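Local coordinates for protein insect group II chitinase (PDB 5Y2A) that hydrolyses the beta-1,4 linkages of chitin as the second catalytic domain of an insect group II, family 18 chitinase, at residues H107-L112 with N157-L162. Sequence-based numbering, arbitrary orientation.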
loop_
_atom_site.group_PDB
_atom_site.type_symbol
_atom_site.label_atom_id
_atom_site.label_comp_id
_atom_site.label_asym_id
_atom_site.label_seq_id
_atom_site.Cartn_x
_atom_site.Cartn_y
_atom_site.Cartn_z
ATOM N N HIS A 107 -1.494 -27.032 16.866
ATOM C CA HIS A 107 -1.125 -26.934 15.457
ATOM C C HIS A 107 0.208 -26.212 15.278
ATOM O O HIS A 107 1.016 -26.592 14.421
ATOM C CB HIS A 107 -2.233 -26.220 14.680
ATOM C CG HIS A 107 -1.883 -25.946 13.252
ATOM N ND1 HIS A 107 -1.150 -24.844 12.863
ATOM C CD2 HIS A 107 -2.166 -26.629 12.118
ATOM C CE1 HIS A 107 -0.996 -24.863 11.551
ATOM N NE2 HIS A 107 -1.603 -25.936 11.075
ATOM N N ALA A 108 0.452 -25.167 16.071
ATOM C CA ALA A 108 1.684 -24.397 15.925
ATOM C C ALA A 108 2.914 -25.268 16.144
ATOM O O ALA A 108 3.879 -25.193 15.377
ATOM C CB ALA A 108 1.681 -23.216 16.896
ATOM N N VAL A 109 2.890 -26.120 17.171
ATOM C CA VAL A 109 4.039 -26.980 17.452
ATOM C C VAL A 109 4.358 -27.855 16.245
ATOM O O VAL A 109 5.519 -27.984 15.838
ATOM C CB VAL A 109 3.782 -27.825 18.713
ATOM C CG1 VAL A 109 4.840 -28.909 18.849
ATOM C CG2 VAL A 109 3.765 -26.933 19.946
ATOM N N ASP A 110 3.329 -28.463 15.652
ATOM C CA ASP A 110 3.543 -29.322 14.491
ATOM C C ASP A 110 4.007 -28.522 13.279
ATOM O O ASP A 110 4.890 -28.967 12.536
ATOM C CB ASP A 110 2.260 -30.086 14.171
ATOM C CG ASP A 110 1.891 -31.072 15.257
ATOM O OD1 ASP A 110 2.814 -31.609 15.907
ATOM O OD2 ASP A 110 0.681 -31.300 15.466
ATOM N N PHE A 111 3.419 -27.343 13.060
ATOM C CA PHE A 111 3.829 -26.503 11.936
ATOM C C PHE A 111 5.307 -26.144 12.040
ATOM O O PHE A 111 6.065 -26.275 11.072
ATOM C CB PHE A 111 2.962 -25.241 11.892
ATOM C CG PHE A 111 3.075 -24.458 10.608
ATOM C CD1 PHE A 111 4.086 -23.524 10.433
ATOM C CD2 PHE A 111 2.156 -24.641 9.585
ATOM C CE1 PHE A 111 4.190 -22.796 9.254
ATOM C CE2 PHE A 111 2.251 -23.913 8.403
ATOM C CZ PHE A 111 3.272 -22.988 8.239
ATOM N N LEU A 112 5.736 -25.707 13.224
ATOM C CA LEU A 112 7.122 -25.293 13.411
ATOM C C LEU A 112 8.079 -26.461 13.205
ATOM O O LEU A 112 9.085 -26.338 12.497
ATOM C CB LEU A 112 7.281 -24.691 14.807
ATOM C CG LEU A 112 6.427 -23.442 15.017
ATOM C CD1 LEU A 112 6.313 -23.108 16.497
ATOM C CD2 LEU A 112 7.002 -22.272 14.234
ATOM N N ASN A 157 7.929 -25.569 26.164
ATOM C CA ASN A 157 8.948 -26.075 27.086
ATOM C C ASN A 157 9.103 -27.588 26.992
ATOM O O ASN A 157 10.215 -28.105 27.128
ATOM C CB ASN A 157 8.591 -25.687 28.520
ATOM C CG ASN A 157 8.956 -24.257 28.846
ATOM O OD1 ASN A 157 9.665 -23.592 28.086
ATOM N ND2 ASN A 157 8.462 -23.768 29.978
ATOM N N ARG A 158 8.008 -28.312 26.742
ATOM C CA ARG A 158 8.090 -29.751 26.502
ATOM C C ARG A 158 8.892 -30.072 25.252
ATOM O O ARG A 158 9.413 -31.188 25.131
ATOM C CB ARG A 158 6.694 -30.339 26.359
ATOM C CG ARG A 158 5.745 -29.965 27.472
ATOM C CD ARG A 158 4.497 -30.823 27.425
ATOM N NE ARG A 158 3.328 -30.005 27.726
ATOM C CZ ARG A 158 2.695 -29.992 28.892
ATOM N NH1 ARG A 158 3.103 -30.774 29.882
ATOM N NH2 ARG A 158 1.649 -29.193 29.064
ATOM N N ARG A 159 9.012 -29.117 24.334
ATOM C CA ARG A 159 9.658 -29.317 23.047
ATOM C C ARG A 159 10.991 -28.602 22.924
ATOM O O ARG A 159 11.663 -28.763 21.902
ATOM C CB ARG A 159 8.733 -28.828 21.918
ATOM C CG ARG A 159 7.462 -29.636 21.733
ATOM C CD ARG A 159 7.870 -30.891 21.001
ATOM N NE ARG A 159 6.832 -31.895 20.827
ATOM C CZ ARG A 159 7.024 -33.023 20.151
ATOM N NH1 ARG A 159 8.198 -33.255 19.573
ATOM N NH2 ARG A 159 6.045 -33.906 20.027
ATOM N N GLY A 160 11.404 -27.854 23.943
ATOM C CA GLY A 160 12.639 -27.100 23.857
ATOM C C GLY A 160 12.598 -25.975 22.847
ATOM O O GLY A 160 13.634 -25.625 22.272
ATOM N N MET A 161 11.427 -25.407 22.598
ATOM C CA MET A 161 11.302 -24.342 21.617
ATOM C C MET A 161 11.258 -22.974 22.283
ATOM O O MET A 161 10.944 -22.834 23.468
ATOM C CB MET A 161 10.074 -24.552 20.729
ATOM C CG MET A 161 10.220 -25.766 19.821
ATOM S SD MET A 161 8.934 -25.929 18.569
ATOM C CE MET A 161 7.480 -25.892 19.587
ATOM N N LEU A 162 11.576 -21.958 21.489
ATOM C CA LEU A 162 11.674 -20.586 21.955
ATOM C C LEU A 162 10.393 -19.834 21.625
ATOM O O LEU A 162 9.730 -20.110 20.624
ATOM C CB LEU A 162 12.872 -19.880 21.309
ATOM C CG LEU A 162 14.237 -20.504 21.598
ATOM C CD1 LEU A 162 15.328 -19.840 20.764
ATOM C CD2 LEU A 162 14.542 -20.370 23.086
#
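The flat group that touches across the contact is the Arg159 guanidinium, which has Val109 CG1 lying obliquely to its plane, with NE 4.1 Å from that methyl; NH1 reaches past the two segments into a salt bridge with Glu113. Asp110 adds an opposite charge nearby, although its OD1 stays 5.7 Å from Arg159 NH2. The Arg159 stem is bent at its second torsion (chi2 -78°), and its CG meets Val109 CG1 at 4.0 Å, the two side chains crossing at about a right angle. The Met161 methyl CE sits against both branches of Val109, 3.9 Å from CG2 and 4.1 Å from CG1, because the thioether folds at chi3 (-55°). Met161 SD lies 4.3 Å from Leu112 CB. In the family 18 TIM barrel, this joins two outer helices, 98-115 and 141-159, at the point where the second gives way to barrel strand 162-167. Gly160, with positive phi, is the first residue to leave helical geometry after helix 141-159, in a Schellman motif, after which Met161 points toward helix 98-115. Phe156 touches Val109, Leu112 and Met161, while Leu112 also rests on Leu78 of strand 75-81. No hydrogen bond links the two segments.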